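Local coordinates for chromosome partition protein Smc (Pyrococcus furiosus, PDB 3KTA) that probably serves in chromosome condensation and partitioning, its two terminal regions joining into an ABC-type ATPase head, of which this chain is the N-terminal part, at residues P2-L7 against V82-N87; F86-R91 against D98-R103. All coordinates share one frame; numbering follows the deposited sequence.

Contact 1. Residues P2-L7 against V82-N87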
loop_
_atom_site.group_PDB
_atom_site.type_symbol
_atom_site.label_atom_id
_atom_site.label_comp_id
_atom_site.label_asym_id
_atom_site.label_seq_id
_atom_site.Cartn_x
_atom_site.Cartn_y
_atom_site.Cartn_z
ATOM N N PRO A 2 3.198 -14.590 3.449
ATOM C CA PRO A 2 4.601 -14.141 3.484
ATOM C C PRO A 2 4.696 -12.669 3.867
ATOM O O PRO A 2 3.672 -11.999 3.956
ATOM C CB PRO A 2 5.073 -14.337 2.038
ATOM C CG PRO A 2 4.035 -15.230 1.387
ATOM C CD PRO A 2 2.752 -14.900 2.081
ATOM N N TYR A 3 5.903 -12.178 4.102
ATOM C CA TYR A 3 6.074 -10.741 4.339
ATOM C C TYR A 3 7.444 -10.318 3.881
ATOM O O TYR A 3 8.340 -11.150 3.702
ATOM C CB TYR A 3 5.862 -10.373 5.809
ATOM C CG TYR A 3 6.772 -11.048 6.800
ATOM C CD1 TYR A 3 6.404 -12.256 7.396
ATOM C CD2 TYR A 3 7.982 -10.476 7.169
ATOM C CE1 TYR A 3 7.228 -12.876 8.324
ATOM C CE2 TYR A 3 8.812 -11.093 8.107
ATOM C CZ TYR A 3 8.421 -12.291 8.670
ATOM O OH TYR A 3 9.248 -12.889 9.595
ATOM N N ILE A 4 7.602 -9.014 3.694
ATOM C CA ILE A 4 8.844 -8.459 3.191
ATOM C C ILE A 4 9.872 -8.286 4.310
ATOM O O ILE A 4 9.624 -7.598 5.297
ATOM C CB ILE A 4 8.604 -7.103 2.502
ATOM C CG1 ILE A 4 7.540 -7.233 1.410
ATOM C CG2 ILE A 4 9.932 -6.538 1.938
ATOM C CD1 ILE A 4 7.083 -5.866 0.845
ATOM N N GLU A 5 11.016 -8.945 4.173
ATOM C CA GLU A 5 12.080 -8.773 5.156
ATOM C C GLU A 5 12.885 -7.519 4.844
ATOM O O GLU A 5 13.173 -6.711 5.732
ATOM C CB GLU A 5 12.955 -10.037 5.216
ATOM C CG GLU A 5 12.150 -11.210 5.735
ATOM C CD GLU A 5 12.980 -12.405 6.113
ATOM O OE1 GLU A 5 13.816 -12.824 5.280
ATOM O OE2 GLU A 5 12.770 -12.929 7.236
ATOM N N LYS A 6 13.208 -7.334 3.571
ATOM C CA LYS A 6 13.985 -6.171 3.157
ATOM C C LYS A 6 13.956 -5.978 1.649
ATOM O O LYS A 6 13.621 -6.905 0.892
ATOM C CB LYS A 6 15.446 -6.296 3.615
ATOM C CG LYS A 6 16.209 -7.455 2.942
ATOM C CD LYS A 6 17.656 -7.492 3.414
ATOM C CE LYS A 6 18.401 -8.641 2.730
ATOM N NZ LYS A 6 19.835 -8.715 3.152
ATOM N N LEU A 7 14.318 -4.764 1.231
ATOM C CA LEU A 7 14.650 -4.439 -0.151
ATOM C C LEU A 7 16.136 -4.115 -0.270
ATOM O O LEU A 7 16.756 -3.606 0.669
ATOM C CB LEU A 7 13.898 -3.195 -0.621
ATOM C CG LEU A 7 12.392 -3.280 -0.776
ATOM C CD1 LEU A 7 11.812 -1.881 -0.868
ATOM C CD2 LEU A 7 12.029 -4.096 -2.024
ATOM N N VAL A 82 16.469 -3.901 -8.272
ATOM C CA VAL A 82 15.846 -4.063 -6.964
ATOM C C VAL A 82 15.761 -5.546 -6.643
ATOM O O VAL A 82 15.383 -6.350 -7.504
ATOM C CB VAL A 82 14.433 -3.448 -6.935
ATOM C CG1 VAL A 82 13.773 -3.649 -5.563
ATOM C CG2 VAL A 82 14.514 -1.955 -7.266
ATOM N N ALA A 83 16.140 -5.895 -5.418
ATOM C CA ALA A 83 15.898 -7.233 -4.899
ATOM C C ALA A 83 14.941 -7.138 -3.720
ATOM O O ALA A 83 15.083 -6.263 -2.862
ATOM C CB ALA A 83 17.199 -7.894 -4.473
ATOM N N ILE A 84 13.960 -8.032 -3.683
ATOM C CA ILE A 84 13.024 -8.074 -2.576
ATOM C C ILE A 84 13.123 -9.443 -1.889
ATOM O O ILE A 84 13.160 -10.487 -2.558
ATOM C CB ILE A 84 11.580 -7.738 -3.043
ATOM C CG1 ILE A 84 10.644 -7.598 -1.833
ATOM C CG2 ILE A 84 11.056 -8.789 -4.062
ATOM C CD1 ILE A 84 9.281 -6.995 -2.194
ATOM N N TYR A 85 13.237 -9.430 -0.567
ATOM C CA TYR A 85 13.407 -10.665 0.214
ATOM C C TYR A 85 12.125 -10.937 1.003
ATOM O O TYR A 85 11.755 -10.155 1.895
ATOM C CB TYR A 85 14.609 -10.529 1.162
ATOM C CG TYR A 85 15.937 -10.436 0.439
ATOM C CD1 TYR A 85 16.272 -9.309 -0.297
ATOM C CD2 TYR A 85 16.838 -11.484 0.471
ATOM C CE1 TYR A 85 17.483 -9.218 -0.979
ATOM C CE2 TYR A 85 18.052 -11.406 -0.208
ATOM C CZ TYR A 85 18.365 -10.273 -0.932
ATOM O OH TYR A 85 19.573 -10.190 -1.605
ATOM N N PHE A 86 11.431 -12.024 0.665
ATOM C CA PHE A 86 10.225 -12.399 1.391
ATOM C C PHE A 86 10.509 -13.498 2.397
ATOM O O PHE A 86 11.144 -14.509 2.072
ATOM C CB PHE A 86 9.151 -12.918 0.443
ATOM C CG PHE A 86 8.452 -11.854 -0.335
ATOM C CD1 PHE A 86 8.837 -11.567 -1.643
ATOM C CD2 PHE A 86 7.388 -11.156 0.227
ATOM C CE1 PHE A 86 8.178 -10.588 -2.381
ATOM C CE2 PHE A 86 6.720 -10.180 -0.509
ATOM C CZ PHE A 86 7.120 -9.895 -1.799
ATOM N N ASN A 87 9.996 -13.336 3.607
ATOM C CA ASN A 87 9.882 -14.480 4.495
ATOM C C ASN A 87 8.728 -15.375 4.028
ATOM O O ASN A 87 7.606 -14.907 3.841
ATOM C CB ASN A 87 9.667 -14.019 5.936
ATOM C CG ASN A 87 9.638 -15.172 6.905
ATOM O OD1 ASN A 87 8.745 -16.007 6.850
ATOM N ND2 ASN A 87 10.616 -15.220 7.803
HETATM O O HOH W 1 21.145 -10.265 0.771
#
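Tyr-3 and Asn-87 form a hydrogen-bonded antiparallel pair, Asn-87 N giving to Tyr-3 O at 2.7 Å and Tyr-3 N returning a longer bond to Asn-87 O. Further along, Tyr-85 answers two residues at once: its O accepts from Glu-5 N at 2.7 Å, and its N donates to Lys-6 O at 2.9 Å. The register therefore slips by one, a classic beta bulge, and CB of Glu-5 is aimed toward the partner strand. The Glu-5 carboxylate meets the Asn-87 amide, with ND2 3.2 Å from OE2. That bond lies in the amide plane but arrives from above the carboxylate, and Glu-89 takes a second bond from the same ND2.

The amide of Asn-87 also stacks on the Tyr-3 ring, their planes 8° apart, with Asn-87 CB 3.6 Å from the ring centroid and displaced toward the rim. CG of Tyr-3 sits between the backbone N and the carbonyl carbon (chi1 59°), the first step in laying the ring alongside this side chain. Lys-6 runs extended across Tyr-85, its CE 3.7 Å from the ring centroid and over the centre. Its NZ makes a cation-pi contact above the same face. Glu-8 would help to balance that charge, since it bridges to Lys-6 NZ and also bonds Tyr-85 OH.

The other face is apolar. Ile-4 CG1 packs 3.6 Å from Phe-86 CE2, while Leu-7 CD2 lies beside Ile-84 CG1 at 3.8 Å and also touches Val-82. Ile-46 and Val-49 of helix 39-49 cover this layer, and Phe-89 of the other chain packs on Ile-4. An antiparallel sheet set against the helix that follows the Walker A loop is characteristic of ABC-type ATPase heads.

Contact 2. Residues F86-R91 against D98-R103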
loop_
_atom_site.group_PDB
_atom_site.type_symbol
_atom_site.label_atom_id
_atom_site.label_comp_id
_atom_site.label_asym_id
_atom_site.label_seq_id
_atom_site.Cartn_x
_atom_site.Cartn_y
_atom_site.Cartn_z
ATOM N N PHE A 86 11.431 -12.024 0.665
ATOM C CA PHE A 86 10.225 -12.399 1.391
ATOM C C PHE A 86 10.509 -13.498 2.397
ATOM O O PHE A 86 11.144 -14.509 2.072
ATOM C CB PHE A 86 9.151 -12.918 0.443
ATOM C CG PHE A 86 8.452 -11.854 -0.335
ATOM C CD1 PHE A 86 8.837 -11.567 -1.643
ATOM C CD2 PHE A 86 7.388 -11.156 0.227
ATOM C CE1 PHE A 86 8.178 -10.588 -2.381
ATOM C CE2 PHE A 86 6.720 -10.180 -0.509
ATOM C CZ PHE A 86 7.120 -9.895 -1.799
ATOM N N ASN A 87 9.996 -13.336 3.607
ATOM C CA ASN A 87 9.882 -14.480 4.495
ATOM C C ASN A 87 8.728 -15.375 4.028
ATOM O O ASN A 87 7.606 -14.907 3.841
ATOM C CB ASN A 87 9.667 -14.019 5.936
ATOM C CG ASN A 87 9.638 -15.172 6.905
ATOM O OD1 ASN A 87 8.745 -16.007 6.850
ATOM N ND2 ASN A 87 10.616 -15.220 7.803
ATOM N N ASN A 88 9.024 -16.659 3.809
ATOM C CA ASN A 88 8.045 -17.621 3.300
ATOM C C ASN A 88 7.919 -18.807 4.240
ATOM O O ASN A 88 7.587 -19.919 3.811
ATOM C CB ASN A 88 8.430 -18.121 1.894
ATOM C CG ASN A 88 7.314 -18.907 1.216
ATOM O OD1 ASN A 88 6.155 -18.495 1.215
ATOM N ND2 ASN A 88 7.668 -20.050 0.625
ATOM N N GLU A 89 8.176 -18.590 5.522
ATOM C CA GLU A 89 7.966 -19.679 6.475
ATOM C C GLU A 89 6.521 -20.194 6.444
ATOM O O GLU A 89 6.265 -21.371 6.746
ATOM C CB GLU A 89 8.341 -19.236 7.876
ATOM C CG GLU A 89 9.810 -19.006 8.071
ATOM C CD GLU A 89 10.113 -18.498 9.458
ATOM O OE1 GLU A 89 9.552 -19.054 10.420
ATOM O OE2 GLU A 89 10.899 -17.540 9.585
ATOM N N ASP A 90 5.578 -19.324 6.078
ATOM C CA ASP A 90 4.161 -19.704 6.019
ATOM C C ASP A 90 3.779 -20.448 4.738
ATOM O O ASP A 90 2.644 -20.879 4.577
ATOM C CB ASP A 90 3.248 -18.488 6.227
ATOM C CG ASP A 90 3.335 -17.454 5.092
ATOM O OD1 ASP A 90 4.126 -17.612 4.132
ATOM O OD2 ASP A 90 2.593 -16.451 5.175
ATOM N N ARG A 91 4.749 -20.603 3.843
ATOM C CA ARG A 91 4.540 -21.269 2.558
ATOM C C ARG A 91 3.408 -20.643 1.741
ATOM O O ARG A 91 2.712 -21.324 0.987
ATOM C CB ARG A 91 4.355 -22.786 2.741
ATOM C CG ARG A 91 5.625 -23.464 3.264
ATOM C CD ARG A 91 6.765 -23.291 2.267
ATOM N NE ARG A 91 7.939 -24.104 2.571
ATOM C CZ ARG A 91 8.936 -23.745 3.380
ATOM N NH1 ARG A 91 8.927 -22.566 3.997
ATOM N NH2 ARG A 91 9.958 -24.573 3.575
ATOM N N ASP A 98 12.096 -21.237 2.970
ATOM C CA ASP A 98 11.732 -20.208 3.952
ATOM C C ASP A 98 11.979 -18.789 3.470
ATOM O O ASP A 98 11.456 -17.841 4.058
ATOM C CB ASP A 98 12.510 -20.399 5.252
ATOM C CG ASP A 98 12.037 -21.586 6.045
ATOM O OD1 ASP A 98 10.969 -22.148 5.718
ATOM O OD2 ASP A 98 12.740 -21.947 7.013
ATOM N N GLU A 99 12.800 -18.640 2.434
ATOM C CA GLU A 99 13.070 -17.327 1.856
ATOM C C GLU A 99 12.801 -17.366 0.361
ATOM O O GLU A 99 13.215 -18.304 -0.331
ATOM C CB GLU A 99 14.522 -16.919 2.115
ATOM C CG GLU A 99 14.904 -15.564 1.525
ATOM C CD GLU A 99 16.396 -15.291 1.641
ATOM O OE1 GLU A 99 17.179 -15.865 0.851
ATOM O OE2 GLU A 99 16.781 -14.509 2.531
ATOM N N VAL A 100 12.087 -16.359 -0.138
ATOM C CA VAL A 100 11.867 -16.204 -1.569
ATOM C C VAL A 100 12.423 -14.855 -1.976
ATOM O O VAL A 100 11.968 -13.825 -1.472
ATOM C CB VAL A 100 10.369 -16.276 -1.933
ATOM C CG1 VAL A 100 10.129 -15.865 -3.395
ATOM C CG2 VAL A 100 9.813 -17.689 -1.652
ATOM N N VAL A 101 13.410 -14.863 -2.871
ATOM C CA VAL A 101 14.092 -13.633 -3.275
ATOM C C VAL A 101 13.777 -13.398 -4.739
ATOM O O VAL A 101 14.019 -14.267 -5.592
ATOM C CB VAL A 101 15.632 -13.741 -3.096
ATOM C CG1 VAL A 101 16.332 -12.406 -3.460
ATOM C CG2 VAL A 101 15.988 -14.141 -1.668
ATOM N N ILE A 102 13.244 -12.222 -5.041
ATOM C CA ILE A 102 12.979 -11.837 -6.415
ATOM C C ILE A 102 13.829 -10.611 -6.747
ATOM O O ILE A 102 13.930 -9.684 -5.942
ATOM C CB ILE A 102 11.492 -11.529 -6.631
ATOM C CG1 ILE A 102 10.652 -12.793 -6.429
ATOM C CG2 ILE A 102 11.262 -10.945 -8.006
ATOM C CD1 ILE A 102 9.150 -12.523 -6.365
ATOM N N ARG A 103 14.468 -10.625 -7.915
ATOM C CA ARG A 103 15.311 -9.508 -8.331
ATOM C C ARG A 103 14.927 -9.110 -9.743
ATOM O O ARG A 103 14.661 -9.970 -10.581
ATOM C CB ARG A 103 16.799 -9.889 -8.288
ATOM C CG ARG A 103 17.730 -8.789 -8.772
ATOM C CD ARG A 103 19.111 -8.912 -8.134
ATOM N NE ARG A 103 19.734 -10.207 -8.393
ATOM C CZ ARG A 103 20.659 -10.419 -9.326
ATOM N NH1 ARG A 103 21.066 -9.425 -10.107
ATOM N NH2 ARG A 103 21.175 -11.636 -9.480
HETATM O O HOH W 2 12.317 -24.986 5.357
#
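Arg-91 and Asp-98 join in a salt bridge, with NH1 2.7 Å from OD1. The carboxylate oxygen lies in the guanidinium plane, and the two flat groups are turned 62° apart. Arg-91 NH2 reaches the same OD1 only weakly, and a water links the two, again weakly on the aspartate side. The arginine chain bends at chi2 (-62°), and its NH1 also bonds Asn-88 O at 3.0 Å. Arg-91 N grips that carbonyl from the opposite face of its plane, closing the type I turn of residues 88-91. An alanine at Arg-91 would probably leave the carboxylates of Asp-98 and Asp-96, its second salt-bridge partner, without their mate and the loop freer to shift.

This turn leads out of strand 80-87 in a beta hairpin whose return strand is 99-106. Phe-86 N and O pair with Val-100 O and N, and Asn-88 N adds a 2.7 Å bond to Asp-98 O. Asn-88 CB packs 3.8 Å from Val-100 CG2, its amide held by Phe-93 N and Glu-97 O. Just before the turn, Asn-87 OD1 accepts from Glu-89 N as an Asx turn; with the nearly straight ND2 bond (171°), both ends of this amide are tied to Glu-89.

How the contacts relate
Strand 80-87 is common to both contacts: contact 1 sets strand 3-10 along one of its edges, and contact 2 sets strand 99-106 along the other. Their centres are 7 Å apart, and Phe-86 and Asn-87 belong to both. Contact 1 buries more surface, 625 Å² against 391 Å², joins strands far apart in sequence and combines an apolar layer with aromatic and amide stacking. Contact 2 is local in sequence and lies farther from the chain centre, where exposed acidic residues and an arginine at the hairpin loop replace most of the hydrophobic packing. Tyr-85 against Val-101 and the probable Ile-84 to Ile-102 backbone bond knit the two together.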